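Local coordinates for acyl-CoA dehydrogenase (Thermus thermophilus, PDB 2Z1Q), which probably catalyses the FAD-dependent oxidation of 2,3-saturated acyl-CoA thioesters to 2,3-dehydroacyl-CoA, passing the electrons to an acceptor, at residues I116-F124 / K254-V262; L75-G84 / K130-G140. All coordinates share one frame; numbering follows the deposited sequence.

Contact 1 of 2, residues I116-F124 / K254-V262; sequences IGTLPLVYF and KIAFNVLNV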
ATOM      1  N   ILE B 116     -20.148 -12.978  12.839  1.00 28.31           N
ATOM      2  CA  ILE B 116     -21.302 -12.107  13.018  1.00 28.02           C
ATOM      3  C   ILE B 116     -22.646 -12.764  12.693  1.00 26.22           C
ATOM      4  O   ILE B 116     -23.675 -12.380  13.234  1.00 26.42           O
ATOM      5  CB  ILE B 116     -21.145 -10.833  12.181  1.00 28.27           C
ATOM      6  CG1 ILE B 116     -20.803 -11.204  10.731  1.00 29.04           C
ATOM      7  CG2 ILE B 116     -20.076  -9.951  12.805  1.00 29.63           C
ATOM      8  CD1 ILE B 116     -20.610 -10.006   9.801  1.00 29.13           C
ATOM      9  N   GLY B 117     -22.642 -13.766  11.829  1.00 25.40           N
ATOM     10  CA  GLY B 117     -23.899 -14.404  11.476  1.00 27.23           C
ATOM     11  C   GLY B 117     -24.449 -15.421  12.462  1.00 28.03           C
ATOM     12  O   GLY B 117     -25.653 -15.495  12.681  1.00 27.57           O
ATOM     13  N   THR B 118     -23.561 -16.204  13.065  1.00 29.87           N
ATOM     14  CA  THR B 118     -23.978 -17.234  14.006  1.00 31.01           C
ATOM     15  C   THR B 118     -23.847 -16.824  15.476  1.00 32.25           C
ATOM     16  O   THR B 118     -24.768 -17.037  16.259  1.00 33.84           O
ATOM     17  CB  THR B 118     -23.180 -18.555  13.772  1.00 31.11           C
ATOM     18  OG1 THR B 118     -23.340 -18.989  12.415  1.00 30.65           O
ATOM     19  CG2 THR B 118     -23.687 -19.658  14.696  1.00 30.61           C
ATOM     20  N   LEU B 119     -22.711 -16.229  15.843  1.00 33.25           N
ATOM     21  CA  LEU B 119     -22.455 -15.823  17.231  1.00 32.63           C
ATOM     22  C   LEU B 119     -23.560 -15.056  17.949  1.00 32.13           C
ATOM     23  O   LEU B 119     -23.781 -15.254  19.138  1.00 31.49           O
ATOM     24  CB  LEU B 119     -21.151 -15.024  17.327  1.00 33.21           C
ATOM     25  CG  LEU B 119     -19.905 -15.828  17.720  1.00 35.38           C
ATOM     26  CD1 LEU B 119     -19.860 -17.119  16.952  1.00 35.82           C
ATOM     27  CD2 LEU B 119     -18.650 -15.013  17.451  1.00 36.87           C
ATOM     28  N   PRO B 120     -24.255 -14.151  17.245  1.00 32.61           N
ATOM     29  CA  PRO B 120     -25.316 -13.421  17.938  1.00 31.70           C
ATOM     30  C   PRO B 120     -26.334 -14.404  18.530  1.00 33.16           C
ATOM     31  O   PRO B 120     -26.715 -14.279  19.698  1.00 33.28           O
ATOM     32  CB  PRO B 120     -25.891 -12.532  16.842  1.00 32.04           C
ATOM     33  CG  PRO B 120     -24.670 -12.239  16.005  1.00 31.97           C
ATOM     34  CD  PRO B 120     -24.040 -13.604  15.893  1.00 32.01           C
ATOM     35  N   LEU B 121     -26.749 -15.389  17.734  1.00 32.20           N
ATOM     36  CA  LEU B 121     -27.697 -16.389  18.205  1.00 33.23           C
ATOM     37  C   LEU B 121     -27.085 -17.223  19.332  1.00 33.31           C
ATOM     38  O   LEU B 121     -27.752 -17.524  20.321  1.00 32.25           O
ATOM     39  CB  LEU B 121     -28.130 -17.301  17.050  1.00 33.43           C
ATOM     40  CG  LEU B 121     -29.427 -16.919  16.325  1.00 34.12           C
ATOM     41  CD1 LEU B 121     -29.500 -17.611  14.977  1.00 33.09           C
ATOM     42  CD2 LEU B 121     -30.619 -17.304  17.186  1.00 34.76           C
ATOM     43  N   VAL B 122     -25.814 -17.586  19.189  1.00 32.87           N
ATOM     44  CA  VAL B 122     -25.140 -18.377  20.217  1.00 34.10           C
ATOM     45  C   VAL B 122     -24.958 -17.613  21.526  1.00 35.34           C
ATOM     46  O   VAL B 122     -25.028 -18.194  22.606  1.00 38.33           O
ATOM     47  CB  VAL B 122     -23.753 -18.846  19.741  1.00 33.35           C
ATOM     48  CG1 VAL B 122     -23.014 -19.537  20.881  1.00 33.40           C
ATOM     49  CG2 VAL B 122     -23.899 -19.790  18.558  1.00 32.62           C
ATOM     50  N   TYR B 123     -24.727 -16.311  21.442  1.00 35.98           N
ATOM     51  CA  TYR B 123     -24.517 -15.499  22.632  1.00 36.83           C
ATOM     52  C   TYR B 123     -25.800 -15.019  23.315  1.00 36.70           C
ATOM     53  O   TYR B 123     -25.884 -15.018  24.544  1.00 35.55           O
ATOM     54  CB  TYR B 123     -23.652 -14.278  22.295  1.00 37.76           C
ATOM     55  CG  TYR B 123     -22.200 -14.577  21.985  1.00 39.18           C
ATOM     56  CD1 TYR B 123     -21.352 -13.569  21.515  1.00 39.55           C
ATOM     57  CD2 TYR B 123     -21.656 -15.838  22.219  1.00 38.81           C
ATOM     58  CE1 TYR B 123     -19.996 -13.810  21.295  1.00 39.39           C
ATOM     59  CE2 TYR B 123     -20.302 -16.090  22.002  1.00 38.20           C
ATOM     60  CZ  TYR B 123     -19.479 -15.073  21.545  1.00 38.97           C
ATOM     61  OH  TYR B 123     -18.139 -15.326  21.371  1.00 38.11           O
ATOM     62  N   PHE B 124     -26.797 -14.613  22.532  1.00 35.79           N
ATOM     63  CA  PHE B 124     -28.028 -14.111  23.137  1.00 37.17           C
ATOM     64  C   PHE B 124     -29.283 -14.843  22.689  1.00 37.68           C
ATOM     65  O   PHE B 124     -30.384 -14.526  23.132  1.00 38.28           O
ATOM     66  CB  PHE B 124     -28.166 -12.602  22.857  1.00 35.07           C
ATOM     67  CG  PHE B 124     -27.001 -11.788  23.358  1.00 34.97           C
ATOM     68  CD1 PHE B 124     -25.777 -11.800  22.679  1.00 33.98           C
ATOM     69  CD2 PHE B 124     -27.100 -11.048  24.538  1.00 35.92           C
ATOM     70  CE1 PHE B 124     -24.675 -11.094  23.173  1.00 31.97           C
ATOM     71  CE2 PHE B 124     -25.992 -10.335  25.038  1.00 32.80           C
ATOM     72  CZ  PHE B 124     -24.784 -10.365  24.349  1.00 33.11           C
ATOM     73  N   LYS B 254     -24.556  -4.837  23.308  1.00 42.89           N
ATOM     74  CA  LYS B 254     -23.827  -5.973  23.859  1.00 42.18           C
ATOM     75  C   LYS B 254     -23.477  -6.996  22.784  1.00 40.83           C
ATOM     76  O   LYS B 254     -22.360  -7.514  22.754  1.00 40.81           O
ATOM     77  CB  LYS B 254     -24.640  -6.654  24.966  1.00 43.97           C
ATOM     78  CG  LYS B 254     -24.901  -5.787  26.191  1.00 46.87           C
ATOM     79  CD  LYS B 254     -25.570  -6.586  27.303  1.00 50.24           C
ATOM     80  CE  LYS B 254     -25.872  -5.706  28.517  1.00 53.03           C
ATOM     81  NZ  LYS B 254     -26.445  -6.468  29.666  1.00 54.92           N
ATOM     82  N   ILE B 255     -24.432  -7.286  21.907  1.00 38.84           N
ATOM     83  CA  ILE B 255     -24.205  -8.258  20.844  1.00 38.18           C
ATOM     84  C   ILE B 255     -23.091  -7.761  19.929  1.00 36.69           C
ATOM     85  O   ILE B 255     -22.099  -8.456  19.697  1.00 35.42           O
ATOM     86  CB  ILE B 255     -25.494  -8.487  20.015  1.00 38.99           C
ATOM     87  CG1 ILE B 255     -26.651  -8.834  20.959  1.00 41.65           C
ATOM     88  CG2 ILE B 255     -25.282  -9.619  19.009  1.00 38.84           C
ATOM     89  CD1 ILE B 255     -28.018  -8.894  20.299  1.00 42.67           C
ATOM     90  N   ALA B 256     -23.254  -6.540  19.430  1.00 35.68           N
ATOM     91  CA  ALA B 256     -22.280  -5.943  18.532  1.00 36.01           C
ATOM     92  C   ALA B 256     -20.862  -5.916  19.091  1.00 36.56           C
ATOM     93  O   ALA B 256     -19.908  -6.220  18.377  1.00 35.21           O
ATOM     94  CB  ALA B 256     -22.707  -4.535  18.172  1.00 36.38           C
ATOM     95  N   PHE B 257     -20.718  -5.564  20.365  1.00 37.32           N
ATOM     96  CA  PHE B 257     -19.386  -5.487  20.955  1.00 39.60           C
ATOM     97  C   PHE B 257     -18.728  -6.849  21.165  1.00 37.29           C
ATOM     98  O   PHE B 257     -17.533  -7.002  20.932  1.00 37.51           O
ATOM     99  CB  PHE B 257     -19.432  -4.694  22.277  1.00 44.87           C
ATOM    100  CG  PHE B 257     -19.908  -3.262  22.114  1.00 50.47           C
ATOM    101  CD1 PHE B 257     -19.531  -2.504  21.001  1.00 53.35           C
ATOM    102  CD2 PHE B 257     -20.720  -2.668  23.074  1.00 52.45           C
ATOM    103  CE1 PHE B 257     -19.961  -1.181  20.852  1.00 54.72           C
ATOM    104  CE2 PHE B 257     -21.152  -1.341  22.935  1.00 53.84           C
ATOM    105  CZ  PHE B 257     -20.771  -0.600  21.823  1.00 54.55           C
ATOM    106  N   ASN B 258     -19.497  -7.848  21.578  1.00 35.49           N
ATOM    107  CA  ASN B 258     -18.910  -9.163  21.797  1.00 32.61           C
ATOM    108  C   ASN B 258     -18.502  -9.910  20.551  1.00 31.86           C
ATOM    109  O   ASN B 258     -17.500 -10.635  20.566  1.00 32.72           O
ATOM    110  CB  ASN B 258     -19.835 -10.048  22.623  1.00 32.10           C
ATOM    111  CG  ASN B 258     -19.825  -9.665  24.077  1.00 33.01           C
ATOM    112  OD1 ASN B 258     -20.655  -8.879  24.526  1.00 33.12           O
ATOM    113  ND2 ASN B 258     -18.861 -10.194  24.821  1.00 29.93           N
ATOM    114  N   VAL B 259     -19.253  -9.761  19.466  1.00 28.81           N
ATOM    115  CA  VAL B 259     -18.877 -10.468  18.253  1.00 27.50           C
ATOM    116  C   VAL B 259     -17.572  -9.889  17.693  1.00 25.91           C
ATOM    117  O   VAL B 259     -16.767 -10.612  17.111  1.00 24.05           O
ATOM    118  CB  VAL B 259     -20.005 -10.432  17.191  1.00 28.04           C
ATOM    119  CG1 VAL B 259     -21.272 -11.060  17.788  1.00 29.84           C
ATOM    120  CG2 VAL B 259     -20.261  -9.006  16.720  1.00 27.20           C
ATOM    121  N   LEU B 260     -17.357  -8.594  17.907  1.00 25.18           N
ATOM    122  CA  LEU B 260     -16.141  -7.954  17.427  1.00 26.29           C
ATOM    123  C   LEU B 260     -14.867  -8.596  17.977  1.00 27.23           C
ATOM    124  O   LEU B 260     -13.864  -8.644  17.271  1.00 28.12           O
ATOM    125  CB  LEU B 260     -16.148  -6.448  17.762  1.00 25.90           C
ATOM    126  CG  LEU B 260     -16.852  -5.518  16.761  1.00 26.45           C
ATOM    127  CD1 LEU B 260     -17.156  -4.171  17.418  1.00 26.00           C
ATOM    128  CD2 LEU B 260     -15.971  -5.345  15.527  1.00 24.15           C
ATOM    129  N   ASN B 261     -14.889  -9.099  19.213  1.00 26.73           N
ATOM    130  CA  ASN B 261     -13.677  -9.714  19.760  1.00 27.01           C
ATOM    131  C   ASN B 261     -13.244 -10.931  18.958  1.00 26.43           C
ATOM    132  O   ASN B 261     -12.058 -11.110  18.690  1.00 26.69           O
ATOM    133  CB  ASN B 261     -13.864 -10.120  21.229  1.00 25.67           C
ATOM    134  CG  ASN B 261     -13.990  -8.930  22.158  1.00 25.36           C
ATOM    135  OD1 ASN B 261     -13.420  -7.866  21.911  1.00 22.94           O
ATOM    136  ND2 ASN B 261     -14.727  -9.111  23.251  1.00 26.68           N
ATOM    137  N   VAL B 262     -14.197 -11.769  18.567  1.00 26.80           N
ATOM    138  CA  VAL B 262     -13.886 -12.966  17.805  1.00 25.91           C
ATOM    139  C   VAL B 262     -13.508 -12.599  16.380  1.00 28.01           C
ATOM    140  O   VAL B 262     -12.558 -13.152  15.806  1.00 29.12           O
ATOM    141  CB  VAL B 262     -15.084 -13.907  17.783  1.00 26.58           C
ATOM    142  CG1 VAL B 262     -14.837 -15.058  16.811  1.00 25.03           C
ATOM    143  CG2 VAL B 262     -15.351 -14.411  19.189  1.00 24.45           C
TER
HETATM  144  O   HOH W   1     -16.722 -12.904  21.867  1.00 20.15           O

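Contact 2 of 2, residues L75-G84 / K130-G140; sequences LAIDVPEEYG and KRKYLPKLASG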
ATOM      1  N   LEU B  75     -18.456 -25.297   9.790  1.00 30.33           N
ATOM      2  CA  LEU B  75     -19.403 -24.279  10.213  1.00 30.29           C
ATOM      3  C   LEU B  75     -19.949 -24.535  11.619  1.00 30.00           C
ATOM      4  O   LEU B  75     -20.665 -23.699  12.174  1.00 28.58           O
ATOM      5  CB  LEU B  75     -20.561 -24.201   9.211  1.00 28.00           C
ATOM      6  CG  LEU B  75     -20.124 -23.945   7.768  1.00 27.38           C
ATOM      7  CD1 LEU B  75     -21.345 -23.989   6.852  1.00 26.36           C
ATOM      8  CD2 LEU B  75     -19.418 -22.597   7.679  1.00 26.01           C
ATOM      9  N   ALA B  76     -19.598 -25.685  12.190  1.00 31.67           N
ATOM     10  CA  ALA B  76     -20.068 -26.042  13.528  1.00 31.87           C
ATOM     11  C   ALA B  76     -18.997 -25.959  14.621  1.00 33.28           C
ATOM     12  O   ALA B  76     -19.277 -26.233  15.784  1.00 34.61           O
ATOM     13  CB  ALA B  76     -20.679 -27.441  13.503  1.00 29.77           C
ATOM     14  N   ILE B  77     -17.783 -25.566  14.248  1.00 35.24           N
ATOM     15  CA  ILE B  77     -16.673 -25.440  15.204  1.00 36.55           C
ATOM     16  C   ILE B  77     -16.999 -24.578  16.431  1.00 37.81           C
ATOM     17  O   ILE B  77     -16.736 -24.979  17.569  1.00 39.68           O
ATOM     18  CB  ILE B  77     -15.427 -24.849  14.503  1.00 35.74           C
ATOM     19  CG1 ILE B  77     -14.974 -25.784  13.392  1.00 36.77           C
ATOM     20  CG2 ILE B  77     -14.296 -24.635  15.503  1.00 34.82           C
ATOM     21  CD1 ILE B  77     -13.909 -25.186  12.517  1.00 38.89           C
ATOM     22  N   ASP B  78     -17.559 -23.390  16.212  1.00 39.03           N
ATOM     23  CA  ASP B  78     -17.895 -22.494  17.318  1.00 40.14           C
ATOM     24  C   ASP B  78     -19.347 -22.589  17.775  1.00 40.56           C
ATOM     25  O   ASP B  78     -19.842 -21.710  18.484  1.00 40.18           O
ATOM     26  CB  ASP B  78     -17.577 -21.048  16.937  1.00 43.83           C
ATOM     27  CG  ASP B  78     -16.087 -20.764  16.918  1.00 47.84           C
ATOM     28  OD1 ASP B  78     -15.647 -19.944  16.080  1.00 49.75           O
ATOM     29  OD2 ASP B  78     -15.358 -21.353  17.747  1.00 48.38           O
ATOM     30  N   VAL B  79     -20.027 -23.660  17.378  1.00 40.35           N
ATOM     31  CA  VAL B  79     -21.423 -23.850  17.755  1.00 41.17           C
ATOM     32  C   VAL B  79     -21.594 -24.895  18.859  1.00 41.34           C
ATOM     33  O   VAL B  79     -20.967 -25.956  18.832  1.00 41.63           O
ATOM     34  CB  VAL B  79     -22.277 -24.282  16.540  1.00 41.32           C
ATOM     35  CG1 VAL B  79     -23.731 -24.462  16.960  1.00 37.60           C
ATOM     36  CG2 VAL B  79     -22.154 -23.248  15.422  1.00 40.79           C
ATOM     37  N   PRO B  80     -22.454 -24.601  19.847  1.00 41.79           N
ATOM     38  CA  PRO B  80     -22.697 -25.532  20.955  1.00 44.20           C
ATOM     39  C   PRO B  80     -23.110 -26.924  20.464  1.00 46.41           C
ATOM     40  O   PRO B  80     -23.738 -27.074  19.412  1.00 46.89           O
ATOM     41  CB  PRO B  80     -23.794 -24.837  21.745  1.00 43.31           C
ATOM     42  CG  PRO B  80     -23.467 -23.378  21.542  1.00 42.73           C
ATOM     43  CD  PRO B  80     -23.155 -23.324  20.066  1.00 41.27           C
ATOM     44  N   GLU B  81     -22.743 -27.940  21.235  1.00 47.80           N
ATOM     45  CA  GLU B  81     -23.047 -29.320  20.889  1.00 47.73           C
ATOM     46  C   GLU B  81     -24.534 -29.655  20.866  1.00 48.04           C
ATOM     47  O   GLU B  81     -25.000 -30.391  19.992  1.00 47.34           O
ATOM     48  CB  GLU B  81     -22.325 -30.257  21.854  1.00 47.13           C
ATOM     49  CG  GLU B  81     -20.824 -30.135  21.762  1.00 46.40           C
ATOM     50  CD  GLU B  81     -20.100 -31.004  22.765  1.00 45.86           C
ATOM     51  OE1 GLU B  81     -20.075 -30.642  23.962  1.00 46.23           O
ATOM     52  OE2 GLU B  81     -19.556 -32.049  22.356  1.00 44.33           O
ATOM     53  N   GLU B  82     -25.282 -29.116  21.820  1.00 48.33           N
ATOM     54  CA  GLU B  82     -26.707 -29.401  21.895  1.00 50.55           C
ATOM     55  C   GLU B  82     -27.516 -28.818  20.741  1.00 50.85           C
ATOM     56  O   GLU B  82     -28.745 -28.941  20.718  1.00 51.51           O
ATOM     57  CB  GLU B  82     -27.280 -28.892  23.217  1.00 51.42           C
ATOM     58  CG  GLU B  82     -27.027 -27.427  23.480  1.00 53.75           C
ATOM     59  CD  GLU B  82     -25.786 -27.194  24.318  1.00 55.88           C
ATOM     60  OE1 GLU B  82     -24.685 -27.622  23.903  1.00 56.09           O
ATOM     61  OE2 GLU B  82     -25.914 -26.579  25.398  1.00 56.51           O
ATOM     62  N   TYR B  83     -26.826 -28.189  19.789  1.00 50.21           N
ATOM     63  CA  TYR B  83     -27.475 -27.587  18.627  1.00 48.62           C
ATOM     64  C   TYR B  83     -26.813 -27.991  17.318  1.00 47.40           C
ATOM     65  O   TYR B  83     -26.878 -27.255  16.335  1.00 48.80           O
ATOM     66  CB  TYR B  83     -27.453 -26.063  18.734  1.00 48.77           C
ATOM     67  CG  TYR B  83     -28.046 -25.540  20.015  1.00 49.32           C
ATOM     68  CD1 TYR B  83     -29.406 -25.689  20.298  1.00 49.52           C
ATOM     69  CD2 TYR B  83     -27.239 -24.920  20.961  1.00 49.27           C
ATOM     70  CE1 TYR B  83     -29.942 -25.228  21.503  1.00 49.54           C
ATOM     71  CE2 TYR B  83     -27.759 -24.460  22.159  1.00 49.65           C
ATOM     72  CZ  TYR B  83     -29.102 -24.616  22.429  1.00 49.79           C
ATOM     73  OH  TYR B  83     -29.566 -24.167  23.644  1.00 51.63           O
ATOM     74  N   GLY B  84     -26.164 -29.148  17.304  1.00 45.30           N
ATOM     75  CA  GLY B  84     -25.517 -29.611  16.089  1.00 43.99           C
ATOM     76  C   GLY B  84     -24.108 -29.090  15.910  1.00 42.61           C
ATOM     77  O   GLY B  84     -23.491 -29.296  14.865  1.00 41.17           O
ATOM     78  N   LYS B 130     -32.807 -20.901  19.394  1.00 46.22           N
ATOM     79  CA  LYS B 130     -31.506 -21.480  19.063  1.00 44.93           C
ATOM     80  C   LYS B 130     -31.668 -22.869  18.452  1.00 45.66           C
ATOM     81  O   LYS B 130     -30.828 -23.307  17.663  1.00 42.78           O
ATOM     82  CB  LYS B 130     -30.605 -21.568  20.296  1.00 43.33           C
ATOM     83  CG  LYS B 130     -30.065 -20.229  20.761  1.00 44.15           C
ATOM     84  CD  LYS B 130     -28.938 -20.398  21.764  1.00 43.20           C
ATOM     85  CE  LYS B 130     -29.442 -20.988  23.061  1.00 44.15           C
ATOM     86  NZ  LYS B 130     -28.334 -21.209  24.029  1.00 45.09           N
ATOM     87  N   ARG B 131     -32.757 -23.547  18.811  1.00 47.31           N
ATOM     88  CA  ARG B 131     -33.007 -24.892  18.300  1.00 50.02           C
ATOM     89  C   ARG B 131     -33.565 -24.857  16.889  1.00 49.78           C
ATOM     90  O   ARG B 131     -33.376 -25.794  16.112  1.00 49.47           O
ATOM     91  CB  ARG B 131     -33.980 -25.653  19.206  1.00 52.51           C
ATOM     92  CG  ARG B 131     -34.182 -27.132  18.815  1.00 57.00           C
ATOM     93  CD  ARG B 131     -32.893 -27.955  18.961  1.00 59.78           C
ATOM     94  NE  ARG B 131     -32.489 -28.632  17.724  1.00 62.49           N
ATOM     95  CZ  ARG B 131     -31.354 -29.318  17.587  1.00 64.35           C
ATOM     96  NH1 ARG B 131     -31.052 -29.905  16.432  1.00 64.31           N
ATOM     97  NH2 ARG B 131     -30.514 -29.417  18.612  1.00 64.79           N
ATOM     98  N   LYS B 132     -34.236 -23.766  16.547  1.00 49.90           N
ATOM     99  CA  LYS B 132     -34.824 -23.678  15.226  1.00 50.60           C
ATOM    100  C   LYS B 132     -34.018 -22.842  14.247  1.00 49.46           C
ATOM    101  O   LYS B 132     -34.504 -22.519  13.167  1.00 51.31           O
ATOM    102  CB  LYS B 132     -36.240 -23.122  15.329  1.00 52.58           C
ATOM    103  CG  LYS B 132     -36.304 -21.637  15.607  1.00 53.65           C
ATOM    104  CD  LYS B 132     -36.853 -20.877  14.404  1.00 56.03           C
ATOM    105  CE  LYS B 132     -38.278 -21.295  14.063  1.00 56.70           C
ATOM    106  NZ  LYS B 132     -38.870 -20.442  12.984  1.00 57.89           N
ATOM    107  N   TYR B 133     -32.792 -22.492  14.619  1.00 47.36           N
ATOM    108  CA  TYR B 133     -31.945 -21.690  13.743  1.00 44.40           C
ATOM    109  C   TYR B 133     -30.513 -22.190  13.692  1.00 42.43           C
ATOM    110  O   TYR B 133     -29.982 -22.455  12.613  1.00 42.40           O
ATOM    111  CB  TYR B 133     -31.960 -20.220  14.186  1.00 44.48           C
ATOM    112  CG  TYR B 133     -33.207 -19.453  13.791  1.00 43.59           C
ATOM    113  CD1 TYR B 133     -33.850 -18.615  14.698  1.00 43.60           C
ATOM    114  CD2 TYR B 133     -33.747 -19.573  12.510  1.00 44.41           C
ATOM    115  CE1 TYR B 133     -35.002 -17.924  14.349  1.00 44.33           C
ATOM    116  CE2 TYR B 133     -34.902 -18.879  12.147  1.00 44.75           C
ATOM    117  CZ  TYR B 133     -35.525 -18.061  13.074  1.00 44.56           C
ATOM    118  OH  TYR B 133     -36.688 -17.407  12.742  1.00 45.00           O
ATOM    119  N   LEU B 134     -29.895 -22.329  14.861  1.00 39.91           N
ATOM    120  CA  LEU B 134     -28.510 -22.778  14.963  1.00 38.82           C
ATOM    121  C   LEU B 134     -28.206 -24.081  14.227  1.00 37.16           C
ATOM    122  O   LEU B 134     -27.167 -24.208  13.575  1.00 37.32           O
ATOM    123  CB  LEU B 134     -28.121 -22.906  16.437  1.00 39.14           C
ATOM    124  CG  LEU B 134     -26.794 -22.279  16.870  1.00 40.59           C
ATOM    125  CD1 LEU B 134     -26.690 -20.845  16.359  1.00 39.87           C
ATOM    126  CD2 LEU B 134     -26.704 -22.318  18.391  1.00 40.49           C
ATOM    127  N   PRO B 135     -29.103 -25.071  14.316  1.00 36.90           N
ATOM    128  CA  PRO B 135     -28.818 -26.326  13.610  1.00 37.56           C
ATOM    129  C   PRO B 135     -28.609 -26.122  12.106  1.00 36.45           C
ATOM    130  O   PRO B 135     -27.683 -26.679  11.520  1.00 35.15           O
ATOM    131  CB  PRO B 135     -30.039 -27.193  13.948  1.00 37.34           C
ATOM    132  CG  PRO B 135     -30.407 -26.703  15.338  1.00 37.84           C
ATOM    133  CD  PRO B 135     -30.287 -25.199  15.183  1.00 37.57           C
ATOM    134  N   LYS B 136     -29.454 -25.317  11.473  1.00 37.74           N
ATOM    135  CA  LYS B 136     -29.313 -25.075  10.040  1.00 39.44           C
ATOM    136  C   LYS B 136     -28.038 -24.288   9.720  1.00 38.43           C
ATOM    137  O   LYS B 136     -27.351 -24.567   8.734  1.00 37.42           O
ATOM    138  CB  LYS B 136     -30.523 -24.314   9.512  1.00 42.85           C
ATOM    139  CG  LYS B 136     -31.851 -25.021   9.703  1.00 47.29           C
ATOM    140  CD  LYS B 136     -32.943 -24.216   9.005  1.00 51.28           C
ATOM    141  CE  LYS B 136     -34.321 -24.846   9.135  1.00 54.14           C
ATOM    142  NZ  LYS B 136     -34.851 -24.839  10.528  1.00 55.41           N
ATOM    143  N   LEU B 137     -27.727 -23.306  10.560  1.00 36.88           N
ATOM    144  CA  LEU B 137     -26.533 -22.499  10.351  1.00 36.34           C
ATOM    145  C   LEU B 137     -25.283 -23.350  10.510  1.00 35.32           C
ATOM    146  O   LEU B 137     -24.321 -23.187   9.768  1.00 34.87           O
ATOM    147  CB  LEU B 137     -26.493 -21.342  11.347  1.00 34.94           C
ATOM    148  CG  LEU B 137     -27.710 -20.415  11.338  1.00 35.48           C
ATOM    149  CD1 LEU B 137     -27.503 -19.310  12.358  1.00 35.45           C
ATOM    150  CD2 LEU B 137     -27.913 -19.822   9.951  1.00 36.47           C
ATOM    151  N   ALA B 138     -25.316 -24.267  11.472  1.00 34.56           N
ATOM    152  CA  ALA B 138     -24.168 -25.136  11.739  1.00 34.23           C
ATOM    153  C   ALA B 138     -23.939 -26.173  10.660  1.00 34.00           C
ATOM    154  O   ALA B 138     -22.818 -26.644  10.464  1.00 32.94           O
ATOM    155  CB  ALA B 138     -24.342 -25.827  13.085  1.00 35.03           C
ATOM    156  N   SER B 139     -25.001 -26.529   9.953  1.00 34.39           N
ATOM    157  CA  SER B 139     -24.918 -27.517   8.894  1.00 35.17           C
ATOM    158  C   SER B 139     -24.616 -26.874   7.544  1.00 35.58           C
ATOM    159  O   SER B 139     -24.079 -27.525   6.650  1.00 36.12           O
ATOM    160  CB  SER B 139     -26.242 -28.260   8.793  1.00 36.20           C
ATOM    161  OG  SER B 139     -27.287 -27.331   8.568  1.00 36.87           O
ATOM    162  N   GLY B 140     -24.962 -25.599   7.402  1.00 34.92           N
ATOM    163  CA  GLY B 140     -24.738 -24.906   6.148  1.00 34.41           C
ATOM    164  C   GLY B 140     -26.013 -24.870   5.313  1.00 34.52           C
ATOM    165  O   GLY B 140     -26.039 -24.292   4.226  1.00 32.08           O
TER

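Contact 1 of 2, residues I116-F124 / K254-V262
Phe124 and Ile255 form the closest-packed pair between 116-124 and 254-262, a ring laid on a methylene at the tightest point of a longer apolar row. Ile255 CG1 sits over a face of the Phe124 ring, 3.7 Å from its centroid and displaced toward the CD1 side, which makes a CH-pi contact. The other branch of the same isoleucine, CG2, is anti to its backbone N and turns to Pro120, where CB lies 3.7 Å from Ile255 CG2. Val259 continues the row: its CG1 is shared between Leu119 CB and Pro120 CG, while Val259 CG2 meets Ile116 CG2 at 4.0 Å. Past it, Leu119 and Val262 reach toward each other tip to tip, CD2 of the leucine 3.7 Å from CB of the valine.

In the acyl-CoA dehydrogenase fold this row joins the helical N-terminal domain to the first long helix of the C-terminal helical domain; the axes of 119-124 and 254-262 run 116° apart. Ile116 marks the cofactor end of the row: with chi1 at 51° its CG1 arm leads off from helix 252-288, and the residue touches the FAD. Tyr146 of strand 144-147 packs on Ile116, Pro120 and Val259.

The margins are looser. At one, a water bridges the helices, 2.8 Å from Tyr123 OH and donating to the backbone Asn258 O at 2.7 Å. At the solvent side Lys254 lends just the root of its side chain, CB lying 3.8 Å from Phe124 CZ, while its extended chain carries the ammonium away from the partner segment.

Contact 2 of 2, residues L75-G84 / K130-G140
Lys130 NZ donates a weak hydrogen bond to Tyr83 OH at 3.2 Å, and this long bond is one end of a more extensive embrace of the tyrosine. Lys130 CB lies over one face of the Tyr83 ring, and the bend at chi3 (-67°) brings CE and NZ back to the hydroxyl. Glu82 CG lies over the opposite face, so the ring is held between two aliphatic stems. Leu134 comes obliquely, CD2 standing 3.7 Å from Tyr83 CD2. A lysine in place of Tyr83 would probably leave the stem of Lys130 and the CD2 methyl of Leu134 without the flat surface they rest on, and set two like charges near each other.

Arg131 folds back beside this ring. Its guanidinium stands with one face on Pro135 CG, and Glu82 O lies at its edge, in plane, 2.8 Å from NH2. Tyr83 O in turn receives a CA-H...O contact from Pro135 CA at 3.5 Å.

Deeper in, aliphatic groups dominate, though Leu75 CB also rests on backbone oxygen, 3.6 Å from Ala138 O. The Val79 and Leu134 side chains slide past each other in opposite directions, CG1 of the valine 3.8 Å from CG of the leucine, and the methyl of Ala138 faces that of Ala76 and Val79 CG2. Gly140, with positive phi, ends the helix 134-139 close against Leu75, whose CD1 is 3.6 Å from Gly140 CA.

Within the helical N-terminal domain, the loop between helices 62-71 and 90-99 is thus fastened along the short helix 134-139. Since the outer part combines one weak lysine-tyrosine bond with aliphatic stems over both ring faces, it probably depends more on packing than on polar strength.

The two contacts share a neighbourhood more than they share chemistry. Contact 1 is a buried joint between domains beside the FAD; contact 2 lies farther from the chain's centre, within the N-terminal domain, and is only partly buried. The helix 119-124 links them: one side packs on helix 252-288, while Leu121 touches Tyr133, Leu137 and the Lys130 side chain, and Thr118 before it touches Leu134. In contact 1, branched aliphatic side chains and rings do the work, with polar groups at its margins, one of them water-bridged. In contact 2, a lysine stem and a glutamate stem enclose a partly exposed tyrosine, with an arginine beside it, and methyls predominate toward the interior.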